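PDB 3VA7: KLLA0E08119p from Kluyveromyces lactis, which probably carboxylates urea using ATP, bicarbonate and biotin, in this urea carboxylase part of a longer enzyme that also hydrolyses the urea-1-carboxylate formed. Local coordinates for residues 1174-1183 with 1194-1205. Sequence-based numbering, arbitrary orientation.
With BTI (5-(hexahydro-2-oxo-1H-thieno[3,4-D]imidazol-6-yl)pentanal), chain B.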
ATOM      1  N   TYR A1174     -12.157  23.825  -2.942  1.00 41.16           N
ATOM      2  CA  TYR A1174     -11.264  23.720  -4.073  1.00 39.41           C
ATOM      3  C   TYR A1174     -11.838  24.240  -5.396  1.00 38.99           C
ATOM      4  O   TYR A1174     -13.081  24.387  -5.568  1.00 37.75           O
ATOM      5  CB  TYR A1174     -10.788  22.263  -4.202  1.00 39.81           C
ATOM      6  CG  TYR A1174     -10.114  21.791  -2.916  1.00 41.64           C
ATOM      7  CD1 TYR A1174     -10.636  20.743  -2.132  1.00 39.56           C
ATOM      8  CD2 TYR A1174      -8.971  22.458  -2.447  1.00 43.93           C
ATOM      9  CE1 TYR A1174      -9.993  20.360  -0.956  1.00 40.30           C
ATOM     10  CE2 TYR A1174      -8.342  22.098  -1.280  1.00 42.02           C
ATOM     11  CZ  TYR A1174      -8.837  21.070  -0.533  1.00 43.86           C
ATOM     12  OH  TYR A1174      -8.128  20.818   0.646  1.00 46.95           O
ATOM     13  N   THR A1175     -10.931  24.538  -6.333  1.00 37.11           N
ATOM     14  CA  THR A1175     -11.360  24.818  -7.686  1.00 36.99           C
ATOM     15  C   THR A1175     -11.517  23.487  -8.447  1.00 36.57           C
ATOM     16  O   THR A1175     -10.626  22.629  -8.386  1.00 36.81           O
ATOM     17  CB  THR A1175     -10.361  25.773  -8.423  1.00 37.16           C
ATOM     18  OG1 THR A1175     -10.277  27.006  -7.699  1.00 40.03           O
ATOM     19  CG2 THR A1175     -10.801  26.040  -9.863  1.00 34.16           C
ATOM     20  N   GLY A1176     -12.630  23.337  -9.165  1.00 35.34           N
ATOM     21  CA  GLY A1176     -12.934  22.127  -9.878  1.00 34.48           C
ATOM     22  C   GLY A1176     -14.109  22.371 -10.779  1.00 34.69           C
ATOM     23  O   GLY A1176     -14.655  23.475 -10.775  1.00 34.69           O
ATOM     24  N   ARG A1177     -14.447  21.364 -11.586  1.00 34.36           N
ATOM     25  CA  ARG A1177     -15.565  21.405 -12.508  1.00 34.53           C
ATOM     26  C   ARG A1177     -16.685  20.573 -11.932  1.00 35.43           C
ATOM     27  O   ARG A1177     -16.439  19.430 -11.494  1.00 35.72           O
ATOM     28  CB  ARG A1177     -15.174  20.790 -13.844  1.00 34.93           C
ATOM     29  CG  ARG A1177     -16.225  20.885 -15.004  1.00 33.38           C
ATOM     30  CD  ARG A1177     -15.589  20.339 -16.279  1.00 35.29           C
ATOM     31  NE  ARG A1177     -16.509  19.789 -17.289  1.00 34.02           N
ATOM     32  CZ  ARG A1177     -17.442  18.852 -17.075  1.00 33.92           C
ATOM     33  NH1 ARG A1177     -17.688  18.323 -15.836  1.00 26.01           N
ATOM     34  NH2 ARG A1177     -18.169  18.453 -18.131  1.00 34.47           N
ATOM     35  N   PHE A1178     -17.917  21.117 -11.967  1.00 35.25           N
ATOM     36  CA  PHE A1178     -19.071  20.487 -11.308  1.00 33.93           C
ATOM     37  C   PHE A1178     -19.436  19.222 -12.006  1.00 33.37           C
ATOM     38  O   PHE A1178     -19.695  19.197 -13.210  1.00 32.31           O
ATOM     39  CB  PHE A1178     -20.251  21.458 -11.273  1.00 34.78           C
ATOM     40  CG  PHE A1178     -21.476  20.942 -10.543  1.00 34.01           C
ATOM     41  CD1 PHE A1178     -21.784  21.409  -9.266  1.00 32.74           C
ATOM     42  CD2 PHE A1178     -22.346  20.010 -11.155  1.00 32.89           C
ATOM     43  CE1 PHE A1178     -22.939  20.966  -8.599  1.00 29.37           C
ATOM     44  CE2 PHE A1178     -23.476  19.556 -10.496  1.00 30.99           C
ATOM     45  CZ  PHE A1178     -23.782  20.060  -9.218  1.00 28.65           C
ATOM     46  N   TRP A1179     -19.471  18.162 -11.227  1.00 34.19           N
ATOM     47  CA  TRP A1179     -19.692  16.831 -11.755  1.00 34.97           C
ATOM     48  C   TRP A1179     -21.178  16.509 -11.778  1.00 35.70           C
ATOM     49  O   TRP A1179     -21.767  16.358 -12.864  1.00 36.61           O
ATOM     50  CB  TRP A1179     -18.939  15.836 -10.890  1.00 35.59           C
ATOM     51  CG  TRP A1179     -18.942  14.395 -11.382  1.00 36.44           C
ATOM     52  CD1 TRP A1179     -19.830  13.810 -12.242  1.00 33.95           C
ATOM     53  CD2 TRP A1179     -18.022  13.360 -10.986  1.00 35.57           C
ATOM     54  NE1 TRP A1179     -19.492  12.489 -12.435  1.00 35.61           N
ATOM     55  CE2 TRP A1179     -18.403  12.181 -11.663  1.00 33.92           C
ATOM     56  CE3 TRP A1179     -16.908  13.325 -10.135  1.00 36.39           C
ATOM     57  CZ2 TRP A1179     -17.720  10.968 -11.518  1.00 32.10           C
ATOM     58  CZ3 TRP A1179     -16.206  12.106 -10.007  1.00 37.78           C
ATOM     59  CH2 TRP A1179     -16.635  10.940 -10.694  1.00 33.69           C
ATOM     60  N   LYS A1180     -21.774  16.424 -10.587  1.00 35.04           N
ATOM     61  CA  LYS A1180     -23.159  15.970 -10.410  1.00 35.54           C
ATOM     62  C   LYS A1180     -23.637  16.259  -8.964  1.00 35.53           C
ATOM     63  O   LYS A1180     -22.799  16.339  -8.030  1.00 36.61           O
ATOM     64  CB  LYS A1180     -23.295  14.468 -10.734  1.00 35.18           C
ATOM     65  CG  LYS A1180     -22.556  13.556  -9.754  1.00 35.84           C
ATOM     66  CD  LYS A1180     -22.813  12.108 -10.010  1.00 37.29           C
ATOM     67  CE  LYS A1180     -21.620  11.299  -9.566  1.00 38.48           C
ATOM     68  NZ  LYS A1180     -21.677   9.996 -10.216  1.00 38.08           N
ATOM     69  N   PRO A1181     -24.959  16.419  -8.760  1.00 35.02           N
ATOM     70  CA  PRO A1181     -25.374  16.662  -7.369  1.00 35.56           C
ATOM     71  C   PRO A1181     -25.545  15.354  -6.612  1.00 35.88           C
ATOM     72  O   PRO A1181     -25.715  14.330  -7.233  1.00 35.77           O
ATOM     73  CB  PRO A1181     -26.718  17.372  -7.531  1.00 34.99           C
ATOM     74  CG  PRO A1181     -27.286  16.844  -8.829  1.00 33.26           C
ATOM     75  CD  PRO A1181     -26.106  16.454  -9.697  1.00 35.17           C
ATOM     76  N   VAL A1182     -25.471  15.382  -5.290  1.00 37.58           N
ATOM     77  CA  VAL A1182     -25.812  14.203  -4.490  1.00 39.11           C
ATOM     78  C   VAL A1182     -27.290  14.227  -4.050  1.00 40.31           C
ATOM     79  O   VAL A1182     -28.057  13.286  -4.330  1.00 41.35           O
ATOM     80  CB  VAL A1182     -24.906  14.081  -3.235  1.00 40.03           C
ATOM     81  CG1 VAL A1182     -25.386  12.892  -2.288  1.00 38.11           C
ATOM     82  CG2 VAL A1182     -23.444  13.942  -3.663  1.00 38.03           C
ATOM     83  N   ALA A1183     -27.677  15.300  -3.367  1.00 40.24           N
ATOM     84  CA  ALA A1183     -29.019  15.444  -2.867  1.00 41.18           C
ATOM     85  C   ALA A1183     -29.886  16.246  -3.839  1.00 42.96           C
ATOM     86  O   ALA A1183     -29.364  16.986  -4.708  1.00 43.03           O
ATOM     87  CB  ALA A1183     -28.971  16.091  -1.554  1.00 40.59           C
ATOM     88  N   GLY A1194     -23.522  14.204   2.040  1.00 46.67           N
ATOM     89  CA  GLY A1194     -23.033  14.877   0.854  1.00 43.98           C
ATOM     90  C   GLY A1194     -24.112  15.682   0.184  1.00 41.86           C
ATOM     91  O   GLY A1194     -25.249  15.291   0.249  1.00 42.00           O
ATOM     92  N   VAL A1195     -23.759  16.790  -0.475  1.00 40.21           N
ATOM     93  CA  VAL A1195     -24.751  17.614  -1.194  1.00 38.50           C
ATOM     94  C   VAL A1195     -24.463  17.704  -2.664  1.00 37.65           C
ATOM     95  O   VAL A1195     -25.358  17.450  -3.474  1.00 36.97           O
ATOM     96  CB  VAL A1195     -24.815  19.060  -0.702  1.00 38.94           C
ATOM     97  CG1 VAL A1195     -25.983  19.816  -1.416  1.00 36.53           C
ATOM     98  CG2 VAL A1195     -24.917  19.121   0.839  1.00 38.63           C
ATOM     99  N   ILE A1196     -23.228  18.112  -3.000  1.00 35.97           N
ATOM    100  CA  ILE A1196     -22.750  18.080  -4.383  1.00 34.42           C
ATOM    101  C   ILE A1196     -21.335  17.488  -4.591  1.00 34.12           C
ATOM    102  O   ILE A1196     -20.541  17.380  -3.658  1.00 33.66           O
ATOM    103  CB  ILE A1196     -22.852  19.452  -5.069  1.00 34.60           C
ATOM    104  CG1 ILE A1196     -21.675  20.340  -4.655  1.00 35.51           C
ATOM    105  CG2 ILE A1196     -24.188  20.103  -4.803  1.00 31.91           C
ATOM    106  CD1 ILE A1196     -21.008  21.009  -5.816  1.00 33.74           C
ATOM    107  N   ILE A1197     -21.045  17.087  -5.830  1.00 34.06           N
ATOM    108  CA  ILE A1197     -19.745  16.544  -6.186  1.00 33.57           C
ATOM    109  C   ILE A1197     -19.017  17.376  -7.267  1.00 34.44           C
ATOM    110  O   ILE A1197     -19.580  17.771  -8.297  1.00 34.29           O
ATOM    111  CB  ILE A1197     -19.860  15.079  -6.613  1.00 33.17           C
ATOM    112  CG1 ILE A1197     -20.397  14.187  -5.479  1.00 32.23           C
ATOM    113  CG2 ILE A1197     -18.540  14.531  -6.995  1.00 32.94           C
ATOM    114  CD1 ILE A1197     -20.770  12.760  -5.993  1.00 26.15           C
ATOM    115  N   ILE A1198     -17.736  17.603  -7.021  1.00 35.07           N
ATOM    116  CA  ILE A1198     -16.865  18.393  -7.902  1.00 35.09           C
ATOM    117  C   ILE A1198     -15.822  17.411  -8.358  1.00 35.00           C
ATOM    118  O   ILE A1198     -15.556  16.418  -7.672  1.00 35.39           O
ATOM    119  CB  ILE A1198     -16.313  19.616  -7.000  1.00 36.14           C
ATOM    120  CG1 ILE A1198     -17.354  20.740  -6.950  1.00 35.09           C
ATOM    121  CG2 ILE A1198     -14.909  20.151  -7.286  1.00 34.35           C
ATOM    122  CD1 ILE A1198     -18.076  20.934  -8.258  1.00 38.93           C
ATOM    123  N   GLU A1199     -15.243  17.608  -9.523  1.00 34.90           N
ATOM    124  CA  GLU A1199     -13.892  17.018  -9.695  1.00 34.12           C
ATOM    125  C   GLU A1199     -12.871  18.104  -9.464  1.00 33.45           C
ATOM    126  O   GLU A1199     -12.860  19.110 -10.185  1.00 32.57           O
ATOM    127  CB  GLU A1199     -13.650  16.333 -11.059  1.00 34.36           C
ATOM    128  CG  GLU A1199     -12.299  15.571 -11.105  1.00 31.87           C
ATOM    129  CD  GLU A1199     -11.995  14.946 -12.455  1.00 31.86           C
ATOM    130  OE1 GLU A1199     -12.313  15.546 -13.517  1.00 33.04           O
ATOM    131  OE2 GLU A1199     -11.404  13.845 -12.464  1.00 31.15           O
ATOM    132  N   ALA A1200     -12.037  17.899  -8.455  1.00 32.87           N
ATOM    133  CA  ALA A1200     -10.899  18.771  -8.170  1.00 32.62           C
ATOM    134  C   ALA A1200      -9.643  17.915  -8.049  1.00 33.52           C
ATOM    135  O   ALA A1200      -9.626  16.926  -7.290  1.00 34.00           O
ATOM    136  CB  ALA A1200     -11.117  19.498  -6.896  1.00 32.15           C
ATOM    137  N   MET A1201      -8.578  18.270  -8.777  1.00 33.63           N
ATOM    138  CA  MET A1201      -7.295  17.587  -8.594  1.00 32.87           C
ATOM    139  C   MET A1201      -7.446  16.097  -8.791  1.00 33.16           C
ATOM    140  O   MET A1201      -6.935  15.321  -7.989  1.00 32.80           O
ATOM    141  CB  MET A1201      -6.737  17.863  -7.214  1.00 32.02           C
ATOM    142  CG  MET A1201      -6.508  19.319  -6.959  1.00 33.12           C
ATOM    143  SD  MET A1201      -5.961  19.546  -5.259  1.00 37.89           S
ATOM    144  CE  MET A1201      -7.520  19.885  -4.450  1.00 35.78           C
ATOM    145  N   LYS A1202      -8.160  15.719  -9.868  1.00 34.05           N
ATOM    146  CA  LYS A1202      -8.389  14.337 -10.272  1.00 34.40           C
ATOM    147  C   LYS A1202      -9.107  13.489  -9.224  1.00 36.20           C
ATOM    148  O   LYS A1202      -9.042  12.259  -9.253  1.00 37.94           O
ATOM    149  CB  LYS A1202      -7.061  13.694 -10.643  1.00 33.75           C
ATOM    150  CG  LYS A1202      -6.203  14.611 -11.482  1.00 31.93           C
ATOM    151  CD  LYS A1202      -5.154  13.915 -12.313  1.00 25.70           C
ATOM    152  CE  LYS A1202      -4.083  14.945 -12.593  1.00 26.21           C
ATOM    153  NZ  LYS A1202      -2.870  14.522 -13.338  1.00 23.72           N
ATOM    154  N   THR A1203      -9.776  14.136  -8.286  1.00 37.23           N
ATOM    155  CA  THR A1203     -10.466  13.443  -7.223  1.00 38.54           C
ATOM    156  C   THR A1203     -11.919  13.789  -7.249  1.00 39.05           C
ATOM    157  O   THR A1203     -12.263  14.895  -7.576  1.00 39.21           O
ATOM    158  CB  THR A1203      -9.942  13.893  -5.934  1.00 38.30           C
ATOM    159  OG1 THR A1203      -8.551  13.725  -6.004  1.00 39.56           O
ATOM    160  CG2 THR A1203     -10.437  13.027  -4.812  1.00 40.29           C
ATOM    161  N   GLU A1204     -12.755  12.819  -6.909  1.00 40.49           N
ATOM    162  CA  GLU A1204     -14.181  13.016  -6.769  1.00 41.57           C
ATOM    163  C   GLU A1204     -14.396  13.731  -5.426  1.00 42.42           C
ATOM    164  O   GLU A1204     -14.276  13.112  -4.377  1.00 42.79           O
ATOM    165  CB  GLU A1204     -14.850  11.655  -6.823  1.00 41.06           C
ATOM    166  CG  GLU A1204     -16.138  11.537  -6.054  1.00 42.61           C
ATOM    167  CD  GLU A1204     -17.000  10.361  -6.477  1.00 42.67           C
ATOM    168  OE1 GLU A1204     -18.069  10.180  -5.854  1.00 44.09           O
ATOM    169  OE2 GLU A1204     -16.631   9.615  -7.410  1.00 43.01           O
ATOM    170  N   MET A1205     -14.655  15.040  -5.466  1.00 43.23           N
ATOM    171  CA  MET A1205     -14.796  15.868  -4.237  1.00 45.12           C
ATOM    172  C   MET A1205     -16.271  16.123  -3.839  1.00 45.32           C
ATOM    173  O   MET A1205     -17.071  16.816  -4.550  1.00 44.20           O
ATOM    174  CB  MET A1205     -14.085  17.222  -4.374  1.00 45.68           C
ATOM    175  CG  MET A1205     -12.576  17.215  -4.256  1.00 50.24           C
ATOM    176  SD  MET A1205     -12.071  17.691  -2.610  1.00 57.77           S
ATOM    177  CE  MET A1205     -11.786  16.101  -1.787  1.00 59.30           C
TER
HETATM  178  C11 BTI B1901      -2.843  13.942 -14.542  1.00 25.60           C
HETATM  179  O11 BTI B1901      -3.918  13.651 -15.152  1.00 24.16           O
HETATM  180  C10 BTI B1901      -1.419  13.477 -14.974  1.00 21.46           C
HETATM  181  C9  BTI B1901      -1.503  12.542 -16.179  1.00 18.39           C
HETATM  182  C8  BTI B1901      -0.191  12.261 -16.899  1.00 21.52           C
HETATM  183  C7  BTI B1901      -0.335  11.755 -18.349  1.00 20.98           C
HETATM  184  C2  BTI B1901      -1.300  10.603 -18.538  1.00 22.09           C
HETATM  185  S1  BTI B1901      -0.857   9.171 -17.600  1.00 26.18           S
HETATM  186  C6  BTI B1901      -1.717   8.057 -18.653  1.00 24.36           C
HETATM  187  C5  BTI B1901      -1.805   8.683 -20.028  1.00 25.05           C
HETATM  188  N3  BTI B1901      -0.732   8.030 -20.730  1.00 23.28           N
HETATM  189  C3  BTI B1901       0.247   8.861 -20.972  1.00 25.41           C
HETATM  190  O3  BTI B1901       1.329   8.532 -21.647  1.00 28.17           O
HETATM  191  N2  BTI B1901       0.003  10.068 -20.504  1.00 26.61           N
HETATM  192  C4  BTI B1901      -1.357  10.150 -19.987  1.00 25.69           C
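Strand 1176-1181 pairs antiparallel with strand 1194-1200 in the biotin-carrier domain, and strand 1194-1200 is also the first arm of the hairpin whose turn carries the biotinylated lysine. R1177 and E1199 exchange two backbone bonds, the one from E1199 N to R1177 O (2.9 Å) being nearly straight at 169°. Farther along, W1179 and K1180 both face I1197 in a classic beta bulge: I1197 O takes W1179 N and, weakly, K1180 N, while I1197 N returns a bond to K1180 O. V1195 O closes the pairing by accepting V1182 N and A1183 N from the same face of its carbonyl plane.

One side of the pair is apolar, with I1196 CD1 3.4 Å from F1178 CE1. On the other, W1179 and I1197 lie side by side, and W1179 CE3 is 3.7 Å from I1197 CG2. The trans first torsion of W1179 (chi1 -174°) carries the indole along that side chain, where its CZ3 also meets E1204 CB, while its NE1 bonds to E948, at helix 937-949 of the carboxyltransferase part. The buried carboxylate of E1199 hydrogen-bonds to T1018 and N696 and forms a salt bridge with R945.

Near the hairpin, two methionines meet the Y1174 ring differently: M1201 CE lies over one face as a CH-pi contact, 3.7 Å from the centroid, and M1205 SD makes a Met-aromatic contact at the edge, 3.4 Å from Y1174 CD1. A serine in place of Y1174 would probably leave M1201 CE and M1205 SD without their aromatic partner and open a gap beside the turn.

A type I' turn from A1200 to T1203 presents K1202, whose NZ is covalently joined to C11 of the biotin group. This Ala-Met-Lys turn, with the biotinyl-lysine at its tip, is the hallmark of biotinyl domains, which share their flattened beta fold with lipoyl domains; here its biotin is docked in the carboxyltransferase pocket.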